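Local coordinates for urocanate hydratase (PDB 7NED), which catalyses the addition of water to urocanate and, probably in bacterial ergothioneine breakdown, thiourocanate, with tightly bound NAD+ as cofactor, at residues A[504-507]-A[508-512]; A[532-535]-A[536-540]; A[434-437]-A[438-441]. All coordinates share one frame; numbering follows the deposited sequence.

Contact 1: residues A[504-507]-A[508-512]; sequences SDIR and LETTL
T510 bends its hydroxyl back onto the carbonyl of I506 one turn earlier: OG1 lies 2.7 Å from I506 O and donates its proton to it. The same oxygen accepts the backbone N of T510, at 2.9 Å from T510 N to I506 O, and the two donors come from opposite faces of the carbonyl plane. The backbone N-H is tilted only moderately from that plane, whereas the hydroxyl stands well above it, 37° out. With chi1 at -53°, OG1 is anti to the carbonyl carbon and close beside the backbone N, and from there it can reach back along the helix; threonine suits such a place because its hydroxyl is satisfied without an outside partner. The I506 and T510 side chains run side by side, I506 CG2 being 3.8 Å from T510 OG1.

The tight side belongs to L508 and R507. L508 CG sits 3.1 Å from S504 O, beside the carbonyl oxygen that also receives L508 N, and its side chain touches N416 of helix 407-420 and L496 of strand 490-498. R507, bent at chi3, turns its guanidinium back toward the helix start, where NH2 donates to S504 OG at 3.0 Å; its charge is matched by D474, and S504 OG also bonds to D499. T511 OG1 is taken up by S471 O.

The looser side is that of I506, which is exposed although it touches M472. D505 and E509 are only partly exposed and meet helix 407-420, D505 through R420 and N416, E509 against L413. The arrangement is that of the first turns of an amphipathic helix laid against a mixed sheet, its i to i+4 backbone bonds reinforced by a threonine hydroxyl bonded to the preceding turn.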
loop_
_atom_site.group_PDB
_atom_site.type_symbol
_atom_site.label_atom_id
_atom_site.label_comp_id
_atom_site.label_asym_id
_atom_site.label_seq_id
_atom_site.Cartn_x
_atom_site.Cartn_y
_atom_site.Cartn_z
ATOM N N SER A 504 6.214 24.060 -13.982
ATOM C CA SER A 504 5.401 23.770 -12.800
ATOM C C SER A 504 3.912 23.912 -13.077
ATOM O O SER A 504 3.094 23.242 -12.429
ATOM C CB SER A 504 5.857 24.665 -11.641
ATOM O OG SER A 504 7.156 24.236 -11.256
ATOM N N ASP A 505 3.528 24.782 -14.017
ATOM C CA ASP A 505 2.117 24.902 -14.368
ATOM C C ASP A 505 1.558 23.545 -14.771
ATOM O O ASP A 505 0.481 23.128 -14.313
ATOM C CB ASP A 505 1.951 25.904 -15.503
ATOM C CG ASP A 505 2.085 27.337 -15.041
ATOM O OD1 ASP A 505 1.781 27.621 -13.855
ATOM O OD2 ASP A 505 2.515 28.185 -15.858
ATOM N N ILE A 506 2.283 22.840 -15.642
ATOM C CA ILE A 506 1.840 21.515 -16.060
ATOM C C ILE A 506 1.746 20.583 -14.859
ATOM O O ILE A 506 0.759 19.855 -14.699
ATOM C CB ILE A 506 2.785 20.934 -17.129
ATOM C CG1 ILE A 506 2.879 21.887 -18.310
ATOM C CG2 ILE A 506 2.320 19.531 -17.525
ATOM C CD1 ILE A 506 4.258 21.979 -18.857
ATOM N N ARG A 507 2.788 20.563 -14.017
ATOM C CA ARG A 507 2.780 19.639 -12.880
ATOM C C ARG A 507 1.584 19.904 -11.970
ATOM O O ARG A 507 0.888 18.971 -11.531
ATOM C CB ARG A 507 4.091 19.766 -12.106
ATOM C CG ARG A 507 5.336 19.411 -12.970
ATOM C CD ARG A 507 6.644 19.306 -12.138
ATOM N NE ARG A 507 6.942 20.533 -11.395
ATOM C CZ ARG A 507 6.605 20.708 -10.123
ATOM N NH1 ARG A 507 5.962 19.725 -9.482
ATOM N NH2 ARG A 507 6.906 21.865 -9.497
ATOM N N LEU A 508 1.347 21.185 -11.660
ATOM C CA LEU A 508 0.285 21.548 -10.727
ATOM C C LEU A 508 -1.074 21.176 -11.291
ATOM O O LEU A 508 -1.931 20.643 -10.583
ATOM C CB LEU A 508 0.331 23.046 -10.442
ATOM C CG LEU A 508 1.568 23.544 -9.717
ATOM C CD1 LEU A 508 1.562 25.066 -9.818
ATOM C CD2 LEU A 508 1.439 23.123 -8.265
ATOM N N GLU A 509 -1.306 21.521 -12.555
ATOM C CA GLU A 509 -2.563 21.186 -13.206
ATOM C C GLU A 509 -2.791 19.684 -13.219
ATOM O O GLU A 509 -3.894 19.213 -12.909
ATOM C CB GLU A 509 -2.542 21.721 -14.638
ATOM C CG GLU A 509 -3.879 21.728 -15.348
ATOM C CD GLU A 509 -3.715 22.244 -16.772
ATOM O OE1 GLU A 509 -3.132 21.528 -17.598
ATOM O OE2 GLU A 509 -4.088 23.380 -17.055
ATOM N N THR A 510 -1.759 18.925 -13.635
ATOM C CA THR A 510 -1.914 17.481 -13.837
ATOM C C THR A 510 -2.173 16.796 -12.517
ATOM O O THR A 510 -3.131 16.028 -12.390
ATOM C CB THR A 510 -0.684 16.889 -14.527
ATOM O OG1 THR A 510 -0.413 17.638 -15.737
ATOM C CG2 THR A 510 -0.874 15.363 -14.850
ATOM N N THR A 511 -1.351 17.106 -11.502
ATOM C CA THR A 511 -1.513 16.490 -10.191
ATOM C C THR A 511 -2.832 16.872 -9.538
ATOM O O THR A 511 -3.541 16.009 -9.006
ATOM C CB THR A 511 -0.355 16.871 -9.266
ATOM O OG1 THR A 511 0.816 16.169 -9.688
ATOM C CG2 THR A 511 -0.664 16.445 -7.856
ATOM N N LEU A 512 -3.165 18.166 -9.520
ATOM C CA LEU A 512 -4.351 18.571 -8.776
ATOM C C LEU A 512 -5.632 18.053 -9.450
ATOM O O LEU A 512 -6.556 17.593 -8.770
ATOM C CB LEU A 512 -4.361 20.107 -8.600
ATOM C CG LEU A 512 -3.249 20.578 -7.624
ATOM C CD1 LEU A 512 -3.063 22.121 -7.608
ATOM C CD2 LEU A 512 -3.481 20.054 -6.183
#

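Contact 2: residues A[532-535]-A[536-540]; sequences ADEV and RLKDI
D533 and R536 lie side by side and point the same way, their carboxylate and guanidinium planes 58° apart. R536 NH2 meets D533 OD2 at 3.1 Å, on the syn side of the carboxylate and near the guanidinium plane, in a salt bridge that uses one edge of the arginine. L537 CG rests 3.8 Å above one guanidinium face, toward its rim, so L537 lies against one face of the cation. The other oxygen, D533 OD1, pairs with R346, which also holds E534 OE2.

The second ion pair is set at a slant. E534 goes out with CG anti to the backbone N (chi1 -168°) and then bends at chi2, while K538 folds back over it; K538 NZ lies 2.8 Å from E534 OE1, and K538 CG is packed 3.3 Å from that same oxygen. With K538 cut back to an alanine, E534 OE1 would probably lose its ammonium partner and H405 O the N-H that reaches it.

Past K538 the helix ends in a Schellman motif, D539 taking positive phi. I540 N returns to V535 O at 3.2 Å, in the carbonyl plane, and V535 CG2 packs on I540 CB. Helix 529-538 lays E534 and V535 against V520 of helix 502-525, and I540, just beyond its end, touches V520 too, with the loop around H405 alongside.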
loop_
_atom_site.group_PDB
_atom_site.type_symbol
_atom_site.label_atom_id
_atom_site.label_comp_id
_atom_site.label_asym_id
_atom_site.label_seq_id
_atom_site.Cartn_x
_atom_site.Cartn_y
_atom_site.Cartn_z
ATOM N N ALA A 532 -21.726 11.528 -8.661
ATOM C CA ALA A 532 -22.183 11.382 -10.035
ATOM C C ALA A 532 -22.535 12.743 -10.623
ATOM O O ALA A 532 -22.253 13.023 -11.801
ATOM C CB ALA A 532 -23.368 10.404 -10.083
ATOM N N ASP A 533 -23.099 13.633 -9.793
ATOM C CA ASP A 533 -23.320 14.994 -10.247
ATOM C C ASP A 533 -22.007 15.701 -10.552
ATOM O O ASP A 533 -21.872 16.382 -11.577
ATOM C CB ASP A 533 -24.107 15.756 -9.183
ATOM C CG ASP A 533 -24.516 17.126 -9.651
ATOM O OD1 ASP A 533 -23.988 18.121 -9.103
ATOM O OD2 ASP A 533 -25.364 17.188 -10.561
ATOM N N GLU A 534 -21.029 15.571 -9.656
ATOM C CA GLU A 534 -19.745 16.218 -9.891
ATOM C C GLU A 534 -19.096 15.705 -11.159
ATOM O O GLU A 534 -18.516 16.495 -11.913
ATOM C CB GLU A 534 -18.808 16.014 -8.702
ATOM C CG GLU A 534 -17.545 16.889 -8.733
ATOM C CD GLU A 534 -17.809 18.412 -8.510
ATOM O OE1 GLU A 534 -16.832 19.197 -8.665
ATOM O OE2 GLU A 534 -18.966 18.825 -8.187
ATOM N N VAL A 535 -19.161 14.379 -11.414
ATOM C CA VAL A 535 -18.604 13.853 -12.655
ATOM C C VAL A 535 -19.201 14.577 -13.859
ATOM O O VAL A 535 -18.487 15.004 -14.778
ATOM C CB VAL A 535 -18.844 12.334 -12.752
ATOM C CG1 VAL A 535 -18.653 11.872 -14.204
ATOM C CG2 VAL A 535 -17.923 11.600 -11.764
ATOM N N ARG A 536 -20.524 14.678 -13.902
ATOM C CA ARG A 536 -21.128 15.335 -15.055
ATOM C C ARG A 536 -20.738 16.811 -15.103
ATOM O O ARG A 536 -20.411 17.348 -16.171
ATOM C CB ARG A 536 -22.645 15.167 -15.017
ATOM C CG ARG A 536 -23.342 16.261 -15.832
ATOM C CD ARG A 536 -24.805 16.383 -15.491
ATOM N NE ARG A 536 -25.120 17.148 -14.268
ATOM C CZ ARG A 536 -25.220 18.481 -14.195
ATOM N NH1 ARG A 536 -24.997 19.250 -15.268
ATOM N NH2 ARG A 536 -25.559 19.050 -13.049
ATOM N N LEU A 537 -20.741 17.486 -13.950
ATOM C CA LEU A 537 -20.413 18.912 -13.951
ATOM C C LEU A 537 -19.012 19.178 -14.484
ATOM O O LEU A 537 -18.783 20.205 -15.122
ATOM C CB LEU A 537 -20.540 19.501 -12.536
ATOM C CG LEU A 537 -21.964 19.793 -12.072
ATOM C CD1 LEU A 537 -21.971 20.182 -10.611
ATOM C CD2 LEU A 537 -22.590 20.906 -12.937
ATOM N N LYS A 538 -18.047 18.293 -14.196
ATOM C CA LYS A 538 -16.628 18.575 -14.442
ATOM C C LYS A 538 -16.028 17.674 -15.513
ATOM O O LYS A 538 -14.813 17.713 -15.727
ATOM C CB LYS A 538 -15.822 18.440 -13.154
ATOM C CG LYS A 538 -16.383 19.224 -11.971
ATOM C CD LYS A 538 -16.124 20.728 -12.133
ATOM C CE LYS A 538 -16.844 21.545 -11.067
ATOM N NZ LYS A 538 -16.077 21.594 -9.819
ATOM N N ASP A 539 -16.861 16.883 -16.192
ATOM C CA ASP A 539 -16.438 16.027 -17.305
ATOM C C ASP A 539 -15.297 15.111 -16.896
ATOM O O ASP A 539 -14.348 14.876 -17.652
ATOM C CB ASP A 539 -16.079 16.849 -18.534
ATOM C CG ASP A 539 -17.261 17.700 -19.028
ATOM O OD1 ASP A 539 -17.053 18.897 -19.353
ATOM O OD2 ASP A 539 -18.393 17.156 -19.118
ATOM N N ILE A 540 -15.407 14.565 -15.688
ATOM C CA ILE A 540 -14.458 13.549 -15.246
ATOM C C ILE A 540 -14.759 12.259 -15.991
ATOM O O ILE A 540 -15.923 11.869 -16.142
ATOM C CB ILE A 540 -14.556 13.352 -13.731
ATOM C CG1 ILE A 540 -14.415 14.719 -13.024
ATOM C CG2 ILE A 540 -13.463 12.349 -13.278
ATOM C CD1 ILE A 540 -14.501 14.679 -11.457
HETATM O O HOH W 1 -17.912 13.083 -17.471
#

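Contact 3: residues A[434-437]-A[438-441]; sequences HLDA and ASMT
Hydrogen bonding in this short bend gathers on S439 and two carbonyls of the residues before it. S439 N donates to D436 O at 3.0 Å, coming from above the carbonyl plane (42° out of it), and this bond closes a type I beta turn from D436 to S439. S439 OG stands 3.0 Å from H434 O and 3.1 Å from D436 O. Its chi1 of 68° places OG between the backbone N and the carbonyl carbon, the crowded position, from which both oxygens can be reached. Serine suits the site, since its short arm puts a hydroxyl among buried carbonyls. Just before the turn, L435 is the centre of an inverse gamma turn whose bond, D436 N to H434 O, is weak.

The polar ends of D436 and H434 find partners elsewhere in the chain. D436 OD1 forms a salt bridge with R408, while the H434 imidazole hydrogen-bonds through ND1 to S491 and through NE2 to Q128.

Packing is done by small and flexible groups. M440 CB comes within 3.3 Å of H434 O, and its side chain, bent at chi2 and chi3, touches L122 and M446. The methyls of A437 and A438 lie on Y523 and L518 of helix 502-525, where compact side chains let the turn approach the helix closely.

The whole is a tight-turn interruption of strand 428-441 at the active site: the M440 side chain is about 4 Å from the bound NAD, and that of L435 about 6 Å from the bound urocanate.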
loop_
_atom_site.group_PDB
_atom_site.type_symbol
_atom_site.label_atom_id
_atom_site.label_comp_id
_atom_site.label_asym_id
_atom_site.label_seq_id
_atom_site.Cartn_x
_atom_site.Cartn_y
_atom_site.Cartn_z
ATOM N N HIS A 434 -4.347 14.116 4.724
ATOM C CA HIS A 434 -4.704 12.875 4.015
ATOM C C HIS A 434 -6.177 12.564 4.138
ATOM O O HIS A 434 -6.665 11.661 3.444
ATOM C CB HIS A 434 -3.912 11.681 4.543
ATOM C CG HIS A 434 -2.434 11.818 4.368
ATOM N ND1 HIS A 434 -1.581 10.743 4.491
ATOM C CD2 HIS A 434 -1.651 12.893 4.096
ATOM C CE1 HIS A 434 -0.337 11.140 4.273
ATOM N NE2 HIS A 434 -0.350 12.441 4.033
ATOM N N LEU A 435 -6.892 13.303 4.998
ATOM C CA LEU A 435 -8.342 13.159 5.151
ATOM C C LEU A 435 -8.971 13.806 3.923
ATOM O O LEU A 435 -9.383 14.968 3.935
ATOM C CB LEU A 435 -8.817 13.813 6.454
ATOM C CG LEU A 435 -10.269 13.515 6.857
ATOM C CD1 LEU A 435 -10.398 12.137 7.537
ATOM C CD2 LEU A 435 -10.803 14.687 7.729
ATOM N N ASP A 436 -8.952 13.106 2.804
ATOM C CA ASP A 436 -9.385 13.646 1.518
ATOM C C ASP A 436 -9.911 12.468 0.688
ATOM O O ASP A 436 -9.505 11.356 0.890
ATOM C CB ASP A 436 -8.205 14.356 0.848
ATOM C CG ASP A 436 -8.596 15.316 -0.311
ATOM O OD1 ASP A 436 -9.531 16.032 -0.205
ATOM O OD2 ASP A 436 -7.905 15.367 -1.296
ATOM N N ALA A 437 -10.792 12.777 -0.227
ATOM C CA ALA A 437 -11.471 11.809 -1.018
ATOM C C ALA A 437 -10.756 10.522 -1.474
ATOM O O ALA A 437 -11.109 9.539 -0.978
ATOM C CB ALA A 437 -12.257 12.434 -2.117
ATOM N N ALA A 438 -9.770 10.506 -2.320
ATOM C CA ALA A 438 -9.239 9.112 -2.646
ATOM C C ALA A 438 -8.023 8.726 -1.816
ATOM O O ALA A 438 -7.360 7.812 -2.103
ATOM C CB ALA A 438 -9.059 8.892 -4.096
ATOM N N SER A 439 -7.821 9.423 -0.734
ATOM C CA SER A 439 -6.563 9.282 -0.038
ATOM C C SER A 439 -6.496 8.757 1.362
ATOM O O SER A 439 -5.496 8.792 2.028
ATOM C CB SER A 439 -5.800 10.576 -0.208
ATOM O OG SER A 439 -6.445 11.548 0.469
ATOM N N MET A 440 -7.578 8.153 1.742
ATOM C CA MET A 440 -7.708 7.603 3.033
ATOM C C MET A 440 -8.711 6.461 3.170
ATOM O O MET A 440 -9.833 6.583 2.782
ATOM C CB MET A 440 -8.061 8.725 3.953
ATOM C CG MET A 440 -8.674 8.357 5.224
ATOM S SD MET A 440 -7.393 7.815 6.278
ATOM C CE MET A 440 -6.898 9.308 7.028
ATOM N N THR A 441 -8.254 5.413 3.785
ATOM C CA THR A 441 -9.103 4.288 4.076
ATOM C C THR A 441 -8.978 4.043 5.561
ATOM O O THR A 441 -7.916 3.842 6.037
ATOM C CB THR A 441 -8.725 3.024 3.280
ATOM O OG1 THR A 441 -8.877 3.250 1.905
ATOM C CG2 THR A 441 -9.535 1.877 3.718
#

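Overall arrangement
Contact 3 is wholly buried, near the bound NAD and urocanate; contact 1 is mostly buried but farther from the chain's centre, and contact 2 is at the surface. Their centres lie 19 to 20 Å apart and none touches another, yet helix 502-525 joins them: contact 1 is part of it, the alanines of contact 3 pack on it, and contact 2 leans on its V520. The chemistry follows the setting. Inside the bend of 434-441 a serine serves carbonyl oxygens, and in 504-512 a threonine doubles a helix bond. Residues 532-540 pair charges within the last turns of helix 529-538, and with R346, while contact 1's ion pairs run to residues outside its own turns.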